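Local structure of Tll1590 protein (Thermosynechococcus elongatus, 6LDQ) at residues A[6-11]-A[209-214]; A[162-165]-A[169-172]. The protein belongs to the GT-B clan of glycosyltransferases and is modelled here as a single alpha/beta domain built around a largely parallel, Rossmann-like sheet. All coordinates share one frame; numbering follows the deposited sequence.

Contact 1 (A[6-11]-A[209-214])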
loop_
_atom_site.group_PDB
_atom_site.type_symbol
_atom_site.label_atom_id
_atom_site.label_comp_id
_atom_site.label_asym_id
_atom_site.label_seq_id
_atom_site.Cartn_x
_atom_site.Cartn_y
_atom_site.Cartn_z
ATOM N N GLN A 6 3.264 -14.665 6.430
ATOM C CA GLN A 6 3.721 -13.719 7.472
ATOM C C GLN A 6 4.063 -12.282 7.146
ATOM O O GLN A 6 3.112 -11.503 7.089
ATOM C CB GLN A 6 4.300 -14.301 8.763
ATOM C CG GLN A 6 5.696 -14.893 8.752
ATOM C CD GLN A 6 5.975 -15.414 10.148
ATOM O OE1 GLN A 6 5.071 -15.537 10.942
ATOM N NE2 GLN A 6 7.216 -15.726 10.477
ATOM N N PRO A 7 5.326 -11.921 6.874
ATOM C CA PRO A 7 5.700 -10.548 6.939
ATOM C C PRO A 7 4.971 -9.802 5.823
ATOM O O PRO A 7 5.170 -10.167 4.736
ATOM C CB PRO A 7 7.224 -10.604 6.831
ATOM C CG PRO A 7 7.472 -11.819 6.006
ATOM C CD PRO A 7 6.288 -12.742 6.199
ATOM N N ILE A 8 4.072 -8.896 6.180
ATOM C CA ILE A 8 3.377 -8.106 5.132
ATOM C C ILE A 8 3.829 -6.653 5.247
ATOM O O ILE A 8 4.120 -6.238 6.303
ATOM C CB ILE A 8 1.851 -8.218 5.204
ATOM C CG1 ILE A 8 1.276 -7.521 6.424
ATOM C CG2 ILE A 8 1.339 -9.624 5.031
ATOM C CD1 ILE A 8 -0.195 -7.529 6.417
ATOM N N ALA A 9 3.890 -5.975 4.124
ATOM C CA ALA A 9 4.281 -4.581 4.060
ATOM C C ALA A 9 3.103 -3.777 3.548
ATOM O O ALA A 9 2.502 -4.136 2.527
ATOM C CB ALA A 9 5.502 -4.377 3.156
ATOM N N LEU A 10 2.761 -2.718 4.275
ATOM C CA LEU A 10 1.865 -1.683 3.780
ATOM C C LEU A 10 2.730 -0.489 3.393
ATOM O O LEU A 10 3.710 -0.170 4.078
ATOM C CB LEU A 10 0.824 -1.278 4.833
ATOM C CG LEU A 10 -0.452 -2.123 5.042
ATOM C CD1 LEU A 10 -0.200 -3.611 5.114
ATOM C CD2 LEU A 10 -1.233 -1.632 6.260
ATOM N N ILE A 11 2.399 0.146 2.277
ATOM C CA ILE A 11 3.190 1.266 1.785
ATOM C C ILE A 11 2.273 2.459 1.564
ATOM O O ILE A 11 1.265 2.344 0.861
ATOM C CB ILE A 11 3.926 0.923 0.478
ATOM C CG1 ILE A 11 5.000 -0.125 0.732
ATOM C CG2 ILE A 11 4.576 2.174 -0.109
ATOM C CD1 ILE A 11 5.532 -0.720 -0.532
ATOM N N GLN A 209 -9.289 -11.014 5.520
ATOM C CA GLN A 209 -9.958 -12.060 4.754
ATOM C C GLN A 209 -9.535 -12.022 3.290
ATOM O O GLN A 209 -9.327 -13.068 2.667
ATOM C CB GLN A 209 -11.477 -11.910 4.885
ATOM C CG GLN A 209 -12.262 -12.413 3.673
ATOM C CD GLN A 209 -12.300 -13.925 3.625
ATOM O OE1 GLN A 209 -12.171 -14.583 4.658
ATOM N NE2 GLN A 209 -12.461 -14.488 2.433
ATOM N N LEU A 210 -9.402 -10.824 2.722
ATOM C CA LEU A 210 -8.925 -10.729 1.349
ATOM C C LEU A 210 -7.519 -11.300 1.229
ATOM O O LEU A 210 -7.246 -12.138 0.357
ATOM C CB LEU A 210 -8.971 -9.273 0.877
ATOM C CG LEU A 210 -10.163 -8.973 -0.041
ATOM C CD1 LEU A 210 -9.851 -9.524 -1.411
ATOM C CD2 LEU A 210 -11.488 -9.574 0.491
ATOM N N TYR A 211 -6.623 -10.886 2.132
ATOM C CA TYR A 211 -5.266 -11.426 2.148
ATOM C C TYR A 211 -5.293 -12.950 2.080
ATOM O O TYR A 211 -4.665 -13.565 1.211
ATOM C CB TYR A 211 -4.533 -10.965 3.415
ATOM C CG TYR A 211 -4.285 -9.464 3.545
ATOM C CD1 TYR A 211 -4.645 -8.569 2.530
ATOM C CD2 TYR A 211 -3.689 -8.947 4.691
ATOM C CE1 TYR A 211 -4.424 -7.209 2.665
ATOM C CE2 TYR A 211 -3.460 -7.602 4.844
ATOM C CZ TYR A 211 -3.823 -6.728 3.819
ATOM O OH TYR A 211 -3.590 -5.383 3.986
ATOM N N ARG A 212 -6.061 -13.576 2.971
ATOM C CA ARG A 212 -6.091 -15.030 3.007
ATOM C C ARG A 212 -6.664 -15.609 1.720
ATOM O O ARG A 212 -6.146 -16.597 1.192
ATOM C CB ARG A 212 -6.875 -15.485 4.235
ATOM C CG ARG A 212 -6.250 -14.996 5.538
ATOM C CD ARG A 212 -6.789 -15.752 6.747
ATOM N NE ARG A 212 -7.930 -15.050 7.317
ATOM C CZ ARG A 212 -9.189 -15.277 6.964
ATOM N NH1 ARG A 212 -10.176 -14.589 7.523
ATOM N NH2 ARG A 212 -9.458 -16.193 6.043
ATOM N N GLN A 213 -7.719 -14.993 1.188
ATOM C CA GLN A 213 -8.248 -15.393 -0.114
ATOM C C GLN A 213 -7.158 -15.389 -1.183
ATOM O O GLN A 213 -6.995 -16.363 -1.928
ATOM C CB GLN A 213 -9.375 -14.445 -0.525
ATOM C CG GLN A 213 -10.764 -15.011 -0.452
ATOM C CD GLN A 213 -11.800 -13.945 -0.738
ATOM O OE1 GLN A 213 -12.693 -13.693 0.073
ATOM N NE2 GLN A 213 -11.666 -13.288 -1.883
ATOM N N LEU A 214 -6.423 -14.280 -1.286
ATOM C CA LEU A 214 -5.303 -14.191 -2.221
ATOM C C LEU A 214 -4.304 -15.324 -2.014
ATOM O O LEU A 214 -3.867 -15.967 -2.975
ATOM C CB LEU A 214 -4.598 -12.844 -2.060
ATOM C CG LEU A 214 -5.201 -11.611 -2.721
ATOM C CD1 LEU A 214 -4.105 -10.581 -2.925
ATOM C CD2 LEU A 214 -5.839 -11.983 -4.052
#
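The ring of Y211 reaches out from helix 200-216 and meets I8 and then L10 on strand 8-11. Y211 CB, the stem, stands 6.3 Å from I8 CD1 and already points toward the strand; chi1 of -65° sets CG beside the backbone N. Contact starts at Y211 CD2, 4.1 Å from I8 CD1, and tightens at Y211 CE2, which comes within 3.6 Å of the same methyl. The isoleucine arrives obliquely to the ring, its CG1 set between the backbone N and carbonyl carbon (chi1 70°) and the chain then extended, and the two side chains run nearly perpendicular.

Strand 8-11 is an inner strand of the Rossmann-like sheet, bonded through its backbone to H46 and D48 on one side and to L108 and H110 on the other, so the tyrosine bears on an inner part of the sheet; W45, from the loop before strand 47-52, meets its ring edge-to-face. Farther out, Y211 OH lies 4.0 Å from L10 CD1, a van der Waals contact. The polar partner of this buried hydroxyl is ND1 of H110, on the neighbouring strand 108-112, to which it is hydrogen-bonded.

Contact 2 (A[162-165]-A[169-172])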
loop_
_atom_site.group_PDB
_atom_site.type_symbol
_atom_site.label_atom_id
_atom_site.label_comp_id
_atom_site.label_asym_id
_atom_site.label_seq_id
_atom_site.Cartn_x
_atom_site.Cartn_y
_atom_site.Cartn_z
ATOM N N ALA A 162 -2.229 1.004 -15.065
ATOM C CA ALA A 162 -1.258 -0.074 -14.883
ATOM C C ALA A 162 -1.502 -0.829 -13.584
ATOM O O ALA A 162 -1.324 -2.046 -13.523
ATOM C CB ALA A 162 0.167 0.476 -14.914
ATOM N N ILE A 163 -1.914 -0.119 -12.540
ATOM C CA ILE A 163 -2.160 -0.766 -11.257
ATOM C C ILE A 163 -3.400 -1.652 -11.341
ATOM O O ILE A 163 -3.376 -2.817 -10.931
ATOM C CB ILE A 163 -2.294 0.284 -10.147
ATOM C CG1 ILE A 163 -0.955 0.982 -9.910
ATOM C CG2 ILE A 163 -2.733 -0.396 -8.847
ATOM C CD1 ILE A 163 -1.098 2.314 -9.232
ATOM N N LEU A 164 -4.493 -1.117 -11.897
ATOM C CA LEU A 164 -5.707 -1.914 -12.040
ATOM C C LEU A 164 -5.445 -3.187 -12.833
ATOM O O LEU A 164 -6.007 -4.248 -12.523
ATOM C CB LEU A 164 -6.807 -1.087 -12.709
ATOM C CG LEU A 164 -7.509 -0.088 -11.795
ATOM C CD1 LEU A 164 -8.247 0.954 -12.652
ATOM C CD2 LEU A 164 -8.475 -0.824 -10.856
ATOM N N GLU A 165 -4.567 -3.109 -13.836
ATOM C CA GLU A 165 -4.325 -4.240 -14.722
ATOM C C GLU A 165 -3.439 -5.313 -14.102
ATOM O O GLU A 165 -3.540 -6.482 -14.483
ATOM C CB GLU A 165 -3.686 -3.755 -16.026
ATOM C CG GLU A 165 -4.632 -2.997 -16.925
ATOM C CD GLU A 165 -3.907 -2.298 -18.059
ATOM O OE1 GLU A 165 -2.695 -2.035 -17.919
ATOM O OE2 GLU A 165 -4.553 -2.007 -19.082
ATOM N N CYS A 169 -5.673 -7.252 -6.388
ATOM C CA CYS A 169 -6.957 -6.682 -6.009
ATOM C C CYS A 169 -6.829 -5.207 -5.658
ATOM O O CYS A 169 -5.925 -4.814 -4.919
ATOM C CB CYS A 169 -7.577 -7.432 -4.828
ATOM S SG CYS A 169 -9.129 -6.718 -4.326
ATOM N N VAL A 170 -7.774 -4.405 -6.153
ATOM C CA VAL A 170 -7.814 -2.977 -5.860
ATOM C C VAL A 170 -9.012 -2.669 -4.970
ATOM O O VAL A 170 -10.154 -2.960 -5.338
ATOM C CB VAL A 170 -7.871 -2.139 -7.144
ATOM C CG1 VAL A 170 -8.040 -0.682 -6.771
ATOM C CG2 VAL A 170 -6.617 -2.353 -7.946
ATOM N N ILE A 171 -8.755 -2.037 -3.834
ATOM C CA ILE A 171 -9.779 -1.720 -2.847
ATOM C C ILE A 171 -10.303 -0.306 -3.094
ATOM O O ILE A 171 -9.525 0.645 -3.260
ATOM C CB ILE A 171 -9.213 -1.882 -1.420
ATOM C CG1 ILE A 171 -9.015 -3.374 -1.123
ATOM C CG2 ILE A 171 -10.158 -1.256 -0.391
ATOM C CD1 ILE A 171 -7.638 -3.763 -0.652
ATOM N N VAL A 172 -11.628 -0.176 -3.186
ATOM C CA VAL A 172 -12.296 1.119 -3.252
ATOM C C VAL A 172 -13.001 1.364 -1.929
ATOM O O VAL A 172 -13.437 0.420 -1.255
ATOM C CB VAL A 172 -13.296 1.171 -4.425
ATOM C CG1 VAL A 172 -12.544 1.193 -5.753
ATOM C CG2 VAL A 172 -14.230 -0.025 -4.362
#
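The backbone of V170 is gripped by hydrogen bonds to Q190 and R192, and on the other side of strand 169-172 backbone bonds from C169 and I171 reach H133, so V170 projects from a strand held along both its edges while its isopropyl group faces L164 and I163 on helix 153-166.

L164 makes the closer approach. Its CD2 branch does the touching: L164 CD2 lies 3.8 Å from V170 CG2. L164 CD2 is also 4.0 Å from V170 CB and 4.1 Å from V170 CG1, so it rests against the whole isopropyl group and not on a single methyl. The two side chains cross at about a right angle. The leucine's CD1 continues away from CA in an extended chain (chi2 162°), which leaves CD2 as the branch turned to the strand. Beyond the valine, L164 also packs on L181 and V185 of helix 175-185.

I163 comes to V170 CG2 from another direction, roughly perpendicular to that of the leucine. I163 CG2 is 4.4 Å from V170 CG2, a looser contact, and the rest of the isoleucine leads off, the residue also packing on W131 and H133 of strand 130-134. Helix 153-166 thus covers strands 130-134 and 169-172, which are parallel neighbours: this is the beta-alpha-beta crossover of a Rossmann-like sheet, with the helix returning into the second strand through a very short turn.

Since only methyl and methine groups meet between the side chains, the contact depends on shape and on exclusion of water, and the directional bonding is left to the strand backbone.

Contacts 1 and 2 are centred about 15 Å apart and bear on opposite faces of one sheet. Strand 169-172 connects them: V170 points to helix 153-166, whereas C169 points away from it, and its SG packs against CD1 of L210, one residue before Y211 in helix 200-216, at 4.1 Å. Strand 130-134 is likewise shared, with L132 touched by Y211 and L214 of contact 1 and by I171 of contact 2. In sequence, contact 1 spans nearly the whole chain, while contact 2 is local. A thiocyanate ion, probably from the crystallisation liquor, lies about 4 Å from the side chain of L164, on the contact 2 side.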